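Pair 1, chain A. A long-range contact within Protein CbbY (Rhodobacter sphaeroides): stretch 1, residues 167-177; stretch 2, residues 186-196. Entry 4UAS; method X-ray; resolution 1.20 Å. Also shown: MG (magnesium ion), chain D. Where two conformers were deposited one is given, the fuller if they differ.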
# COMPACT_ATOMS: atom_id res chain seq x y z
N PRO A 167 17.86 0.39 12.76
CA PRO A 167 17.90 1.86 12.63
C PRO A 167 17.56 2.19 11.16
O PRO A 167 17.94 1.47 10.23
CB PRO A 167 19.33 2.24 12.97
CG PRO A 167 20.08 1.00 13.13
CD PRO A 167 19.18 -0.18 13.06
N PRO A 168 16.98 3.38 10.92
CA PRO A 168 16.59 3.69 9.55
C PRO A 168 17.75 3.78 8.57
O PRO A 168 17.57 3.50 7.41
CB PRO A 168 15.82 5.02 9.70
CG PRO A 168 16.20 5.58 11.00
CD PRO A 168 16.53 4.40 11.89
N GLU A 169 18.92 4.19 9.03
CA GLU A 169 20.07 4.34 8.17
C GLU A 169 20.51 3.02 7.54
O GLU A 169 21.20 3.02 6.53
CB GLU A 169 21.23 5.07 8.90
CG GLU A 169 21.16 5.03 10.41
CD GLU A 169 20.15 6.01 10.96
OE1 GLU A 169 20.00 7.17 10.43
OE2 GLU A 169 19.48 5.61 11.91
N ARG A 170 20.08 1.90 8.12
CA ARG A 170 20.37 0.55 7.69
C ARG A 170 19.19 -0.18 7.00
O ARG A 170 19.21 -1.40 6.86
CB ARG A 170 20.83 -0.25 8.91
CG ARG A 170 22.12 0.29 9.53
CD ARG A 170 23.03 -0.84 9.99
NE ARG A 170 23.31 -1.80 8.95
CZ ARG A 170 24.51 -1.99 8.39
NH1 ARG A 170 24.67 -2.96 7.51
NH2 ARG A 170 25.55 -1.25 8.74
N ALA A 171 18.17 0.59 6.62
CA ALA A 171 16.96 0.06 5.99
C ALA A 171 16.66 0.87 4.76
O ALA A 171 17.29 1.87 4.47
CB ALA A 171 15.84 0.06 7.00
N VAL A 172 15.64 0.41 4.02
CA VAL A 172 15.24 1.08 2.77
C VAL A 172 13.75 0.76 2.62
O VAL A 172 13.29 -0.31 2.98
CB VAL A 172 16.08 0.62 1.58
CG1 VAL A 172 15.90 -0.86 1.37
CG2 VAL A 172 15.84 1.45 0.34
N ALA A 173 13.01 1.70 2.00
CA ALA A 173 11.62 1.56 1.66
C ALA A 173 11.41 1.52 0.16
O ALA A 173 12.10 2.22 -0.59
CB ALA A 173 10.80 2.72 2.21
N LEU A 174 10.43 0.72 -0.26
CA LEU A 174 9.92 0.71 -1.66
C LEU A 174 8.52 1.25 -1.65
O LEU A 174 7.65 0.83 -0.86
CB LEU A 174 9.90 -0.68 -2.26
CG LEU A 174 11.19 -1.19 -2.84
CD1 LEU A 174 12.29 -1.26 -1.88
CD2 LEU A 174 10.96 -2.49 -3.54
N GLU A 175 8.27 2.24 -2.51
CA GLU A 175 7.02 3.00 -2.57
C GLU A 175 6.64 3.27 -4.02
O GLU A 175 7.42 3.14 -4.95
CB GLU A 175 7.19 4.35 -1.85
CG GLU A 175 6.92 4.23 -0.35
CD GLU A 175 5.46 4.09 -0.00
OE1 GLU A 175 4.63 4.13 -0.96
OE2 GLU A 175 5.17 3.96 1.21
N ASP A 176 5.36 3.71 -4.21
CA ASP A 176 4.83 4.04 -5.48
C ASP A 176 4.22 5.42 -5.56
O ASP A 176 3.81 5.83 -6.66
CB ASP A 176 3.77 3.04 -5.98
CG ASP A 176 2.47 3.23 -5.21
OD1 ASP A 176 2.57 3.17 -3.98
OD2 ASP A 176 1.38 3.41 -5.79
N SER A 177 4.04 6.15 -4.46
CA SER A 177 3.30 7.37 -4.40
C SER A 177 4.02 8.42 -3.64
O SER A 177 4.91 8.13 -2.81
CB SER A 177 1.94 7.15 -3.77
OG SER A 177 2.05 6.98 -2.35
N GLY A 186 10.33 10.92 6.06
CA GLY A 186 10.12 11.43 7.43
C GLY A 186 10.56 10.47 8.51
O GLY A 186 10.86 10.89 9.61
N ALA A 187 10.59 9.17 8.20
CA ALA A 187 11.08 8.14 9.10
C ALA A 187 12.59 7.92 8.95
O ALA A 187 13.13 7.04 9.57
CB ALA A 187 10.29 6.86 8.88
N GLY A 188 13.25 8.74 8.14
CA GLY A 188 14.70 8.66 7.97
C GLY A 188 15.16 7.62 6.98
O GLY A 188 16.34 7.27 6.96
N LEU A 189 14.25 7.12 6.14
CA LEU A 189 14.57 6.02 5.23
C LEU A 189 14.90 6.53 3.84
O LEU A 189 14.22 7.37 3.28
CB LEU A 189 13.32 5.10 5.11
CG LEU A 189 13.02 4.31 6.37
CD1 LEU A 189 11.63 3.78 6.32
CD2 LEU A 189 14.00 3.18 6.54
N ARG A 190 15.91 5.92 3.28
CA ARG A 190 16.06 5.94 1.84
C ARG A 190 14.87 5.25 1.19
O ARG A 190 14.31 4.30 1.74
CB ARG A 190 17.35 5.32 1.43
CG ARG A 190 18.58 6.27 1.82
CD ARG A 190 19.94 5.88 1.31
NE ARG A 190 20.13 4.46 1.66
CZ ARG A 190 20.11 3.42 0.82
NH1 ARG A 190 19.77 3.62 -0.45
NH2 ARG A 190 20.33 2.17 1.29
N CYS A 191 14.48 5.73 0.02
CA CYS A 191 13.23 5.28 -0.57
C CYS A 191 13.39 5.18 -2.11
O CYS A 191 13.84 6.12 -2.76
CB CYS A 191 12.11 6.25 -0.22
SG CYS A 191 10.48 5.75 -0.83
N ILE A 192 13.09 3.98 -2.60
CA ILE A 192 13.05 3.66 -4.04
C ILE A 192 11.60 3.73 -4.48
O ILE A 192 10.77 3.02 -3.93
CB ILE A 192 13.47 2.22 -4.25
CG1 ILE A 192 14.78 1.91 -3.52
CG2 ILE A 192 13.57 1.96 -5.75
CD1 ILE A 192 15.89 2.84 -3.90
N VAL A 193 11.32 4.57 -5.48
CA VAL A 193 9.99 4.75 -6.00
C VAL A 193 9.87 4.12 -7.39
O VAL A 193 10.69 4.41 -8.26
CB VAL A 193 9.56 6.22 -6.01
CG1 VAL A 193 8.21 6.39 -6.67
CG2 VAL A 193 9.56 6.82 -4.62
N SER A 194 8.78 3.40 -7.63
CA SER A 194 8.36 3.04 -8.99
C SER A 194 6.88 3.32 -9.09
O SER A 194 6.08 2.66 -8.43
CB SER A 194 8.62 1.61 -9.35
OG SER A 194 8.27 1.39 -10.74
N PRO A 195 6.46 4.36 -9.85
CA PRO A 195 5.03 4.70 -9.91
C PRO A 195 4.22 3.75 -10.71
O PRO A 195 4.73 2.87 -11.38
CB PRO A 195 5.02 6.11 -10.47
CG PRO A 195 6.19 6.16 -11.25
CD PRO A 195 7.29 5.26 -10.69
N GLY A 196 2.94 3.94 -10.65
CA GLY A 196 2.02 3.16 -11.44
C GLY A 196 0.95 4.04 -11.95
O GLY A 196 1.08 5.27 -11.96
MG MG D . 1.16 2.71 -2.41
O HOH W 1 17.87 4.54 4.88
O HOH W 2 18.19 8.33 8.63
O HOH W 3 20.20 1.95 4.04
O HOH W 4 2.04 4.44 -1.34
O HOH W 5 -0.12 3.90 -3.36

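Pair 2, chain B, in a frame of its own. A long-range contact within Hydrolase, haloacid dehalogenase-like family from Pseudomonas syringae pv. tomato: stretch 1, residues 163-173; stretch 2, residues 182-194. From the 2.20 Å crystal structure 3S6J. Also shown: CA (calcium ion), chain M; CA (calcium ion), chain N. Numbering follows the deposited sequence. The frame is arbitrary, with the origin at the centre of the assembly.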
# COMPACT_ATOMS: atom_id res chain seq x y z
N PRO B 163 3.63 26.72 20.31
CA PRO B 163 2.58 27.25 19.43
C PRO B 163 2.53 26.37 18.19
O PRO B 163 3.59 25.88 17.77
CB PRO B 163 3.08 28.65 19.07
CG PRO B 163 4.26 28.92 19.98
CD PRO B 163 4.83 27.58 20.31
N ILE B 164 1.34 26.14 17.63
CA ILE B 164 1.21 25.20 16.53
C ILE B 164 2.01 25.65 15.31
O ILE B 164 2.36 24.83 14.46
CB ILE B 164 -0.26 24.96 16.12
CG1 ILE B 164 -0.36 23.79 15.14
CG2 ILE B 164 -0.85 26.23 15.51
CD1 ILE B 164 -0.06 22.42 15.74
N ASP B 165 2.32 26.94 15.25
CA ASP B 165 3.07 27.48 14.12
C ASP B 165 4.58 27.36 14.30
O ASP B 165 5.34 27.65 13.38
CB ASP B 165 2.66 28.93 13.85
CG ASP B 165 2.35 29.70 15.12
OD1 ASP B 165 3.15 30.60 15.48
OD2 ASP B 165 1.32 29.39 15.78
N GLU B 166 5.02 26.94 15.48
CA GLU B 166 6.42 26.61 15.70
C GLU B 166 6.63 25.11 15.57
O GLU B 166 7.67 24.57 15.97
CB GLU B 166 6.90 27.07 17.08
CG GLU B 166 7.40 28.51 17.13
CD GLU B 166 7.96 28.89 18.49
OE1 GLU B 166 8.77 28.11 19.06
OE2 GLU B 166 7.58 29.97 19.00
N CYS B 167 5.63 24.43 15.02
CA CYS B 167 5.64 22.97 15.00
C CYS B 167 5.87 22.36 13.61
O CYS B 167 5.43 22.90 12.59
CB CYS B 167 4.34 22.42 15.59
SG CYS B 167 4.25 22.49 17.39
N LEU B 168 6.55 21.23 13.60
CA LEU B 168 6.69 20.43 12.40
C LEU B 168 5.89 19.14 12.57
O LEU B 168 6.14 18.35 13.48
CB LEU B 168 8.15 20.08 12.18
CG LEU B 168 8.65 19.76 10.78
CD1 LEU B 168 9.91 18.92 10.91
CD2 LEU B 168 7.62 19.02 9.96
N VAL B 169 4.90 18.95 11.70
CA VAL B 169 4.15 17.71 11.71
C VAL B 169 4.85 16.68 10.84
O VAL B 169 5.20 16.96 9.69
CB VAL B 169 2.69 17.92 11.26
CG1 VAL B 169 1.98 16.58 11.06
CG2 VAL B 169 1.95 18.76 12.27
N ILE B 170 5.06 15.49 11.40
CA ILE B 170 5.65 14.40 10.64
C ILE B 170 4.68 13.24 10.54
O ILE B 170 4.21 12.73 11.56
CB ILE B 170 6.99 13.94 11.24
CG1 ILE B 170 7.94 15.14 11.35
CG2 ILE B 170 7.59 12.82 10.40
CD1 ILE B 170 9.36 14.78 11.60
N GLY B 171 4.36 12.83 9.32
CA GLY B 171 3.29 11.86 9.09
C GLY B 171 3.51 11.07 7.82
O GLY B 171 4.40 11.39 7.02
N ASP B 172 2.74 10.01 7.64
CA ASP B 172 2.92 9.16 6.47
C ASP B 172 1.68 9.16 5.61
O ASP B 172 1.65 8.50 4.58
CB ASP B 172 3.19 7.71 6.89
CG ASP B 172 1.98 7.07 7.53
OD1 ASP B 172 1.48 7.65 8.49
OD2 ASP B 172 1.52 6.01 7.08
N ALA B 173 0.64 9.88 6.05
CA ALA B 173 -0.62 9.82 5.34
C ALA B 173 -1.13 11.20 4.88
O ALA B 173 -0.85 12.24 5.49
CB ALA B 173 -1.68 9.09 6.19
N ARG B 182 -4.43 22.32 7.82
CA ARG B 182 -5.64 22.90 8.40
C ARG B 182 -5.39 23.74 9.64
O ARG B 182 -6.13 24.69 9.90
CB ARG B 182 -6.69 21.84 8.65
CG ARG B 182 -7.56 21.58 7.42
CD ARG B 182 -8.41 20.33 7.52
NE ARG B 182 -9.47 20.49 8.51
CZ ARG B 182 -10.41 19.59 8.76
NH1 ARG B 182 -10.43 18.44 8.11
NH2 ARG B 182 -11.33 19.84 9.69
N CYS B 183 -4.33 23.43 10.39
CA CYS B 183 -3.93 24.29 11.51
C CYS B 183 -2.70 25.11 11.16
O CYS B 183 -2.06 25.68 12.04
CB CYS B 183 -3.72 23.49 12.80
SG CYS B 183 -2.52 22.15 12.67
N LYS B 184 -2.39 25.15 9.87
CA LYS B 184 -1.30 25.97 9.35
C LYS B 184 0.09 25.59 9.90
O LYS B 184 0.94 26.44 10.08
CB LYS B 184 -1.58 27.46 9.62
CG LYS B 184 -2.99 27.95 9.17
CD LYS B 184 -3.38 27.39 7.81
CE LYS B 184 -4.42 28.24 7.08
NZ LYS B 184 -5.41 28.81 8.00
N ALA B 185 0.30 24.31 10.19
CA ALA B 185 1.62 23.83 10.60
C ALA B 185 2.41 23.42 9.35
O ALA B 185 1.89 23.40 8.23
CB ALA B 185 1.50 22.66 11.57
N THR B 186 3.68 23.09 9.53
CA THR B 186 4.47 22.66 8.39
C THR B 186 4.46 21.15 8.37
O THR B 186 4.82 20.52 9.35
CB THR B 186 5.90 23.15 8.50
OG1 THR B 186 5.88 24.58 8.62
CG2 THR B 186 6.71 22.74 7.27
N GLY B 187 4.03 20.59 7.24
CA GLY B 187 3.88 19.16 7.12
C GLY B 187 5.00 18.53 6.32
O GLY B 187 5.43 19.06 5.29
N VAL B 188 5.48 17.40 6.83
CA VAL B 188 6.54 16.64 6.19
C VAL B 188 6.08 15.19 6.11
O VAL B 188 5.61 14.63 7.12
CB VAL B 188 7.85 16.74 6.99
CG1 VAL B 188 8.84 15.66 6.56
CG2 VAL B 188 8.47 18.12 6.81
N GLY B 189 6.18 14.59 4.92
CA GLY B 189 5.62 13.27 4.70
C GLY B 189 6.67 12.18 4.56
O GLY B 189 7.76 12.44 4.04
N LEU B 190 6.33 10.98 5.04
CA LEU B 190 7.19 9.80 4.95
C LEU B 190 6.54 8.74 4.07
O LEU B 190 5.31 8.52 4.14
CB LEU B 190 7.43 9.20 6.34
CG LEU B 190 8.59 9.70 7.21
CD1 LEU B 190 8.76 11.19 7.12
CD2 LEU B 190 8.48 9.23 8.68
N LEU B 191 7.35 8.06 3.27
CA LEU B 191 6.87 7.01 2.38
C LEU B 191 6.61 5.68 3.11
O LEU B 191 6.09 4.73 2.50
CB LEU B 191 7.87 6.78 1.24
CG LEU B 191 8.26 8.00 0.39
CD1 LEU B 191 9.27 7.59 -0.69
CD2 LEU B 191 7.01 8.63 -0.25
N SER B 192 6.94 5.62 4.39
CA SER B 192 6.94 4.35 5.13
C SER B 192 5.54 3.79 5.45
O SER B 192 5.41 2.64 5.90
CB SER B 192 7.82 4.44 6.39
OG SER B 192 7.60 5.65 7.10
N GLY B 193 4.51 4.59 5.20
CA GLY B 193 3.13 4.15 5.36
C GLY B 193 2.50 3.71 4.04
O GLY B 193 1.30 3.46 3.95
N GLY B 194 3.31 3.63 3.00
CA GLY B 194 2.82 3.25 1.69
C GLY B 194 2.16 4.33 0.81
O GLY B 194 1.82 4.02 -0.30
CA CA M . -0.23 6.91 10.01
CA CA N . 0.97 3.46 -2.36
O HOH W 6 3.50 6.76 3.60
O HOH W 7 -1.22 5.66 7.87
O HOH W 8 -2.28 5.83 11.08
O HOH W 9 -1.68 8.82 9.66
O HOH W 10 3.10 2.88 -3.59
O HOH W 11 2.49 1.04 -2.28

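What backbone arrangement do the two pairs share? In each, two neighbouring parallel strands run side by side, their directions 27° apart in pair 1 and 26° in pair 2, and 14 central residues superpose with an RMSD of 0.6 Å. The same ladder of four hydrogen bonds ties them together. In pair 1, Ala A173 N donates to Arg A190 O (2.9 Å), Ile A192 N to Ala A173 O (2.8 Å), Glu A175 N to Ile A192 O (3.0 Å) and Ser A194 N to Glu A175 O (3.0 Å). In pair 2 the matching residues Val B169 and Gly B171 face Thr B186, Val B188 and Leu B190; the ladder begins with Val B169 N to Thr B186 O (2.8 Å) and ends with Leu B190 N to Gly B171 O (2.8 Å).

How is the face carrying Leu A174 and Ile A192 filled? Their counterparts, Ile B170 and Val B188, are also apolar, although Arg A190 and its match Thr B186 share this face. In pair 1, Val A172 CG2 lies 4.0 Å from Ile A192 CG1. In pair 2, the longer Leu B168 replaces the valine and the shorter Val B188 replaces the isoleucine, and Leu B168 CD2 comes within 3.4 Å of Val B188 CG2. Bulk has changed strands, yet the contact remains.

What happens on the other face? Pair 1 places Ala A173 beside Cys A191 and Glu A175 beside Val A193; Glu A175 CB packs 3.7 Å from Cys A191 SG. Pair 2 has glycine at three of these four positions, Gly B171, Gly B187 and Gly B189, so no side chain stands there. The remaining position is Val B169, whose CG2 lies 4.0 Å from Ala B185 CB. At the matched positions the sizes are reversed: small Ala A173 meets large Leu A189 (CB to CD1, 4.3 Å).

How do the two ends of the contact differ? At the start of the contact, Leu A189 CD2 reaches Ala A171 CB at 3.7 Å, and Pro A168 CB rests 3.4 Å from Ala A187 O. In pair 2, Ile B164, which has no match in pair 1, packs its CG1 3.7 Å from Cys B183 SG and 4.2 Å from Ala B185 CB. At the far end, the matched aspartates each hold a metal: Asp A176 OD1 binds magnesium at 2.2 Å, and Asp B172 OD1 binds calcium at 2.4 Å. Asp B172 OD2 also approaches Gly B193 CA to 3.0 Å, so close that a CB on that glycine would clash with the carboxylate.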